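Local coordinates for protein ornithine aminotransferase (Plasmodium falciparum, PDB 3LG0) that catalyses the pyridoxal-phosphate-dependent transfer of the delta-amino group of ornithine to 2-oxoglutarate, giving glutamate and the semialdehyde of glutamate, at residues A[362-365]-A[366-370]; A[376-379]-A[380-384]; A[398-401]-A[402-406]. One frame throughout, in Å; residues are numbered along the deposited sequence.

Contact 1: residues A[362-365]-A[366-370]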
loop_
_atom_site.group_PDB
_atom_site.type_symbol
_atom_site.label_atom_id
_atom_site.label_comp_id
_atom_site.label_asym_id
_atom_site.label_seq_id
_atom_site.Cartn_x
_atom_site.Cartn_y
_atom_site.Cartn_z
ATOM N N TRP A 362 6.394 17.457 22.579
ATOM C CA TRP A 362 6.822 18.028 21.311
ATOM C C TRP A 362 8.129 18.796 21.515
ATOM O O TRP A 362 9.097 18.590 20.769
ATOM C CB TRP A 362 5.734 18.954 20.752
ATOM C CG TRP A 362 6.085 19.647 19.457
ATOM C CD1 TRP A 362 6.528 20.933 19.306
ATOM C CD2 TRP A 362 6.000 19.100 18.132
ATOM N NE1 TRP A 362 6.726 21.215 17.978
ATOM C CE2 TRP A 362 6.406 20.111 17.234
ATOM C CE3 TRP A 362 5.616 17.855 17.619
ATOM C CZ2 TRP A 362 6.449 19.915 15.851
ATOM C CZ3 TRP A 362 5.666 17.659 16.235
ATOM C CH2 TRP A 362 6.075 18.687 15.372
ATOM N N ASP A 363 8.172 19.658 22.538
ATOM C CA ASP A 363 9.388 20.438 22.822
ATOM C C ASP A 363 10.584 19.546 23.136
ATOM O O ASP A 363 11.711 19.831 22.733
ATOM C CB ASP A 363 9.156 21.448 23.954
ATOM C CG ASP A 363 8.160 22.537 23.571
ATOM O OD1 ASP A 363 8.010 22.820 22.361
ATOM O OD2 ASP A 363 7.513 23.110 24.474
ATOM N N ILE A 364 10.334 18.451 23.847
ATOM C CA ILE A 364 11.389 17.478 24.121
ATOM C C ILE A 364 11.975 16.928 22.819
ATOM O O ILE A 364 13.193 16.863 22.663
ATOM C CB ILE A 364 10.889 16.337 25.043
ATOM C CG1 ILE A 364 10.500 16.899 26.415
ATOM C CG2 ILE A 364 11.948 15.251 25.176
ATOM C CD1 ILE A 364 9.854 15.891 27.341
ATOM N N CYS A 365 11.105 16.566 21.878
ATOM C CA CYS A 365 11.546 16.068 20.576
ATOM C C CYS A 365 12.329 17.123 19.804
ATOM O O CYS A 365 13.357 16.827 19.196
ATOM C CB CYS A 365 10.349 15.575 19.745
ATOM S SG CYS A 365 9.542 14.130 20.444
ATOM N N LEU A 366 11.842 18.358 19.832
ATOM C CA LEU A 366 12.562 19.464 19.206
ATOM C C LEU A 366 13.942 19.628 19.832
ATOM O O LEU A 366 14.907 19.926 19.136
ATOM C CB LEU A 366 11.778 20.774 19.318
ATOM C CG LEU A 366 10.407 20.831 18.642
ATOM C CD1 LEU A 366 9.822 22.240 18.716
ATOM C CD2 LEU A 366 10.498 20.385 17.216
ATOM N N LYS A 367 14.036 19.421 21.145
ATOM C CA LYS A 367 15.326 19.527 21.826
ATOM C C LYS A 367 16.258 18.367 21.472
ATOM O O LYS A 367 17.470 18.558 21.309
ATOM C CB LYS A 367 15.140 19.620 23.345
ATOM C CG LYS A 367 16.327 20.216 24.094
ATOM C CD LYS A 367 16.514 21.687 23.713
ATOM C CE LYS A 367 17.683 22.322 24.454
ATOM N NZ LYS A 367 17.868 23.751 24.076
ATOM N N PHE A 368 15.702 17.161 21.364
ATOM C CA PHE A 368 16.491 16.019 20.913
ATOM C C PHE A 368 17.112 16.360 19.573
ATOM O O PHE A 368 18.304 16.127 19.342
ATOM C CB PHE A 368 15.627 14.754 20.728
ATOM C CG PHE A 368 15.361 14.005 21.992
ATOM C CD1 PHE A 368 16.379 13.760 22.891
ATOM C CD2 PHE A 368 14.094 13.527 22.276
ATOM C CE1 PHE A 368 16.138 13.059 24.063
ATOM C CE2 PHE A 368 13.846 12.834 23.438
ATOM C CZ PHE A 368 14.871 12.600 24.336
ATOM N N LYS A 369 16.275 16.876 18.678
ATOM C CA LYS A 369 16.697 17.196 17.335
ATOM C C LYS A 369 17.868 18.170 17.390
ATOM O O LYS A 369 18.917 17.931 16.779
ATOM C CB LYS A 369 15.521 17.765 16.536
ATOM C CG LYS A 369 15.835 18.097 15.081
ATOM C CD LYS A 369 16.074 19.576 14.898
ATOM C CE LYS A 369 16.397 19.902 13.455
ATOM N NZ LYS A 369 16.652 21.354 13.278
ATOM N N GLU A 370 17.687 19.249 18.147
ATOM C CA GLU A 370 18.724 20.257 18.342
ATOM C C GLU A 370 20.008 19.592 18.835
ATOM O O GLU A 370 21.113 20.008 18.476
ATOM C CB GLU A 370 18.231 21.295 19.348
ATOM C CG GLU A 370 18.965 22.622 19.346
ATOM C CD GLU A 370 18.443 23.575 20.430
ATOM O OE1 GLU A 370 17.204 23.740 20.557
ATOM O OE2 GLU A 370 19.276 24.155 21.155
#

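Contact 2: residues A[376-379]-A[380-384]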
loop_
_atom_site.group_PDB
_atom_site.type_symbol
_atom_site.label_atom_id
_atom_site.label_comp_id
_atom_site.label_asym_id
_atom_site.label_seq_id
_atom_site.Cartn_x
_atom_site.Cartn_y
_atom_site.Cartn_z
ATOM N N ARG A 376 10.026 11.004 17.610
ATOM C CA ARG A 376 8.701 11.572 17.648
ATOM C C ARG A 376 7.948 11.064 18.870
ATOM O O ARG A 376 8.251 9.994 19.396
ATOM C CB ARG A 376 7.932 11.158 16.398
ATOM C CG ARG A 376 6.668 11.963 16.187
ATOM C CD ARG A 376 6.899 13.173 15.277
ATOM N NE ARG A 376 5.769 14.104 15.271
ATOM C CZ ARG A 376 4.504 13.761 15.034
ATOM N NH1 ARG A 376 4.172 12.496 14.797
ATOM N NH2 ARG A 376 3.560 14.689 15.053
ATOM N N SER A 377 6.952 11.818 19.309
ATOM C CA SER A 377 6.141 11.393 20.440
ATOM C C SER A 377 4.822 10.779 19.995
ATOM O O SER A 377 4.167 11.271 19.076
ATOM C CB SER A 377 5.874 12.557 21.394
ATOM O OG SER A 377 5.437 13.711 20.699
ATOM N N VAL A 378 4.452 9.687 20.651
ATOM C CA VAL A 378 3.112 9.141 20.523
ATOM C C VAL A 378 2.228 9.687 21.649
ATOM O O VAL A 378 2.656 9.808 22.802
ATOM C CB VAL A 378 3.120 7.606 20.544
ATOM C CG1 VAL A 378 3.422 7.085 21.943
ATOM C CG2 VAL A 378 1.791 7.078 20.055
ATOM N N HIS A 379 0.994 10.030 21.309
ATOM C CA HIS A 379 0.108 10.635 22.283
ATOM C C HIS A 379 0.822 11.809 22.939
ATOM O O HIS A 379 1.723 12.411 22.353
ATOM C CB HIS A 379 -0.322 9.606 23.326
ATOM C CG HIS A 379 -0.965 8.389 22.734
ATOM N ND1 HIS A 379 -1.961 8.463 21.782
ATOM C CD2 HIS A 379 -0.753 7.068 22.953
ATOM C CE1 HIS A 379 -2.334 7.243 21.439
ATOM N NE2 HIS A 379 -1.619 6.379 22.138
ATOM N N ASP A 380 0.438 12.127 24.163
ATOM C CA ASP A 380 0.936 13.335 24.793
ATOM C C ASP A 380 2.143 13.081 25.705
ATOM O O ASP A 380 2.698 14.013 26.276
ATOM C CB ASP A 380 -0.193 13.971 25.607
ATOM C CG ASP A 380 -1.560 13.760 24.976
ATOM O OD1 ASP A 380 -1.653 13.816 23.731
ATOM O OD2 ASP A 380 -2.541 13.544 25.723
ATOM N N LYS A 381 2.549 11.824 25.844
ATOM C CA LYS A 381 3.399 11.447 26.962
ATOM C C LYS A 381 4.708 10.763 26.593
ATOM O O LYS A 381 5.708 10.959 27.262
ATOM C CB LYS A 381 2.625 10.520 27.905
ATOM C CG LYS A 381 1.179 10.904 28.141
ATOM C CD LYS A 381 0.429 9.784 28.842
ATOM C CE LYS A 381 -1.073 10.006 28.786
ATOM N NZ LYS A 381 -1.825 8.744 29.045
ATOM N N THR A 382 4.692 9.943 25.545
ATOM C CA THR A 382 5.779 9.005 25.300
ATOM C C THR A 382 6.626 9.342 24.076
ATOM O O THR A 382 6.106 9.720 23.040
ATOM C CB THR A 382 5.252 7.542 25.209
ATOM O OG1 THR A 382 4.612 7.186 26.441
ATOM C CG2 THR A 382 6.395 6.583 24.997
ATOM N N VAL A 383 7.942 9.220 24.227
ATOM C CA VAL A 383 8.885 9.433 23.137
ATOM C C VAL A 383 9.459 8.077 22.742
ATOM O O VAL A 383 9.865 7.288 23.591
ATOM C CB VAL A 383 10.015 10.402 23.548
ATOM C CG1 VAL A 383 11.139 10.401 22.526
ATOM C CG2 VAL A 383 9.471 11.810 23.734
ATOM N N ARG A 384 9.472 7.810 21.441
ATOM C CA ARG A 384 9.942 6.550 20.879
ATOM C C ARG A 384 11.478 6.529 20.801
ATOM O O ARG A 384 12.117 7.499 20.387
ATOM C CB ARG A 384 9.313 6.381 19.488
ATOM C CG ARG A 384 9.601 5.079 18.766
ATOM C CD ARG A 384 9.053 3.881 19.516
ATOM N NE ARG A 384 7.591 3.871 19.636
ATOM C CZ ARG A 384 6.777 3.246 18.791
ATOM N NH1 ARG A 384 7.274 2.619 17.743
ATOM N NH2 ARG A 384 5.469 3.262 18.982
#

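Contact 3: residues A[398-401]-A[402-406]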
loop_
_atom_site.group_PDB
_atom_site.type_symbol
_atom_site.label_atom_id
_atom_site.label_comp_id
_atom_site.label_asym_id
_atom_site.label_seq_id
_atom_site.Cartn_x
_atom_site.Cartn_y
_atom_site.Cartn_z
ATOM N N GLU A 398 26.902 7.361 23.157
ATOM C CA GLU A 398 26.775 8.751 22.762
ATOM C C GLU A 398 25.310 9.180 22.818
ATOM O O GLU A 398 24.989 10.285 23.263
ATOM C CB GLU A 398 27.313 8.951 21.360
ATOM C CG GLU A 398 27.296 10.410 20.938
ATOM C CD GLU A 398 27.929 10.609 19.589
ATOM O OE1 GLU A 398 28.493 9.624 19.054
ATOM O OE2 GLU A 398 27.861 11.743 19.072
ATOM N N CYS A 399 24.419 8.299 22.368
ATOM C CA CYS A 399 23.000 8.629 22.340
ATOM C C CYS A 399 22.459 8.755 23.743
ATOM O O CYS A 399 21.591 9.589 24.009
ATOM C CB CYS A 399 22.206 7.596 21.549
ATOM S SG CYS A 399 22.516 7.717 19.795
ATOM N N THR A 400 22.989 7.936 24.647
ATOM C CA THR A 400 22.659 8.058 26.062
ATOM C C THR A 400 23.025 9.450 26.597
ATOM O O THR A 400 22.231 10.080 27.311
ATOM C CB THR A 400 23.363 6.961 26.880
ATOM O OG1 THR A 400 22.907 5.675 26.433
ATOM C CG2 THR A 400 23.071 7.120 28.364
ATOM N N GLU A 401 24.216 9.936 26.246
ATOM C CA GLU A 401 24.632 11.282 26.661
ATOM C C GLU A 401 23.579 12.271 26.184
ATOM O O GLU A 401 23.148 13.159 26.923
ATOM C CB GLU A 401 25.983 11.671 26.044
ATOM C CG GLU A 401 27.112 10.672 26.242
ATOM C CD GLU A 401 27.995 11.005 27.432
ATOM O OE1 GLU A 401 27.446 11.315 28.512
ATOM O OE2 GLU A 401 29.237 10.953 27.288
ATOM N N ILE A 402 23.170 12.100 24.929
ATOM C CA ILE A 402 22.265 13.030 24.289
ATOM C C ILE A 402 20.920 13.040 24.986
ATOM O O ILE A 402 20.399 14.101 25.310
ATOM C CB ILE A 402 22.111 12.711 22.796
ATOM C CG1 ILE A 402 23.428 12.986 22.068
ATOM C CG2 ILE A 402 20.975 13.520 22.185
ATOM C CD1 ILE A 402 23.429 12.593 20.599
ATOM N N ILE A 403 20.361 11.856 25.217
ATOM C CA ILE A 403 19.102 11.729 25.945
ATOM C C ILE A 403 19.164 12.341 27.352
ATOM O O ILE A 403 18.249 13.059 27.771
ATOM C CB ILE A 403 18.663 10.256 26.049
ATOM C CG1 ILE A 403 18.429 9.682 24.651
ATOM C CG2 ILE A 403 17.414 10.137 26.895
ATOM C CD1 ILE A 403 18.250 8.202 24.631
ATOM N N VAL A 404 20.241 12.056 28.082
ATOM C CA VAL A 404 20.398 12.574 29.435
ATOM C C VAL A 404 20.480 14.110 29.448
ATOM O O VAL A 404 19.791 14.783 30.222
ATOM C CB VAL A 404 21.646 11.973 30.109
ATOM C CG1 VAL A 404 21.907 12.639 31.454
ATOM C CG2 VAL A 404 21.476 10.485 30.285
ATOM N N LYS A 405 21.317 14.653 28.570
ATOM C CA LYS A 405 21.480 16.102 28.429
ATOM C C LYS A 405 20.163 16.803 28.082
ATOM O O LYS A 405 19.909 17.916 28.552
ATOM C CB LYS A 405 22.540 16.394 27.357
ATOM C CG LYS A 405 22.724 17.863 27.012
ATOM C CD LYS A 405 23.714 18.012 25.855
ATOM C CE LYS A 405 23.825 19.455 25.401
ATOM N NZ LYS A 405 24.583 19.534 24.124
ATOM N N THR A 406 19.326 16.150 27.272
ATOM C CA THR A 406 18.064 16.752 26.819
ATOM C C THR A 406 17.025 16.740 27.933
ATOM O O THR A 406 16.324 17.728 28.148
ATOM C CB THR A 406 17.477 16.051 25.556
ATOM O OG1 THR A 406 18.421 16.105 24.481
ATOM C CG2 THR A 406 16.168 16.726 25.095
#

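Contact 1: residues A[362-365]-A[366-370]
The indole of W362 lies against the branched end of L366, one turn further along helix 361-370, in the i to i+4 pairing that a helix offers between successive turns. L366 CG stands over the five-membered ring as a CH-pi contact, 4.1 Å from its centroid and 27° off the ring normal. Its two methyls divide the work: CD1 comes up to the pyrrole nitrogen, 3.3 Å from W362 NE1, while L366 CD2 is over the same indole, displaced toward its rim. The ring gets there because W362 CG is anti to the backbone N (chi1 178°), a setting that lays the indole beside its own carbonyl carbon and the next turn.

On another side of the helix, I364 and F368 point the same way and lie side by side, with I364 CG2 3.5 Å from F368 CE2. Both belong to the buried side, where F368 packs on L373, T375 and V383 of the underlying sheet and I364 meets F410 of helix 393-412. W362 and L366 instead rest on I28 in a loop. Four successive backbone bonds hold the turns in step, the first from L366 N to W362 O at 2.9 Å. Toward the C-terminal end, K367 bends at chi2; the lysine makes a cation-pi contact with F409 and a salt bridge with E370, its NZ 3.3 Å from E370 OE2 and above the carboxylate plane.

Contact 2: residues A[376-379]-A[380-384]
The carbonyl oxygen of T382 is approached by two groups from the facing strand. V378 N donates a hydrogen bond to T382 O at 2.9 Å, though the bond is bent (135° at the hydrogen), and S377 CA sends a CA-H...O contact to that oxygen from 3.1 Å. The return bond of the V378-T382 pair is weak, T382 N being 3.4 Å from V378 O. Further from the turn, R384 N to R376 O is longer than the first bond, at 3.2 Å, but almost straight (175°).

This ladder makes a beta hairpin, strands 373-378 and 382-385 joined by the turn H379-K381. V378 and T382 form an antiparallel hydrogen-bonded pair and S377 with V383 a non-hydrogen-bonded one. On the face carrying V378 and T382 the two side chains run side by side, V378 CG1 meeting T382 CB at 3.8 Å. With a chi1 of 72°, V378 holds CG1 between its backbone N and carbonyl carbon, which leaves CG2 for the neighbouring imidazole: CG2 lies over one face of the H379 ring, toward its rim. The face of S377 and V383 is covered by V361 and F368 of helix 361-370: V361 packs on both residues and F368 on V383. Strand 349-354 flanks the hairpin, its I352 bonding to the backbone of V383. At the turn, H379 N is hydrogen-bonded to E288 OE2 of the second subunit.

Contact 3: residues A[398-401]-A[402-406]
V404 CG2 presses on the carbonyl of T400, 3.1 Å from T400 O, and the same methyl reaches T400 CG2 at 4.2 Å, the two side chains crossing at a slant. V404 places CG2 beside its backbone N and anti to its carbonyl carbon (chi1 173° for CG1), which swings that branch back over the preceding turn. The two isoleucines do likewise with their longer branches. I402 CG1 sits 3.3 Å from E398 O and I403 CG1 3.2 Å from C399 O, so that aliphatic carbon lies against carbonyls already engaged by backbone N-H groups. K405 takes part through CB, next to E401 O, while the rest of its chain extends away.

Beneath these contacts run the i+4 to i backbone bonds of an alpha helix. I403 N to C399 O, at 2.8 Å, is the shortest of the four, and I402 N to E398 O, at 3.1 Å, the longest. Helix 393-412 is the last helix of the chain, in the C-terminal part of a class-III aminotransferase, and its sides meet different neighbours. T400 and V404 face helix 315-333, where both touch Q333 and T400 also meets F326. I403 reaches L330 of that helix and F368 of helix 361-370, while C399 and I402 pack on L373 of the sheet.

Outside this apolar layer, the polar side-chain ends are held by other parts of the chain. T400 OG1 is hydrogen-bonded to L396 O, one turn back, which holds its CG2 toward V404. E398 OE1 is hydrogen-bonded to the hydroxyl of Y49. At the far end T406 OG1 lies 2.9 Å from I402 O with N371 OD1 also within reach, two acceptors for one hydroxyl proton.

Followed from the N terminus, the three contacts come in series, each closing locally before the next opens, so none nests or crosses. Contact 1 is a stretch of helix 361-370, after which the chain turns into strand 373-378. Contact 2 closes the hairpin with strand 382-385, and the chain then enters helix 393-412, which carries contact 3. Contact 1 is the middle member in space: C365 SG packs against the backbone of R376 and S377 in contact 2, while K367 CB meets T406 CG2 of contact 3. Contacts 2 and 3 do not touch, their nearest atoms being about 7 Å apart. Helix 361-370 thus lies between the hairpin and helix 393-412 and touches both.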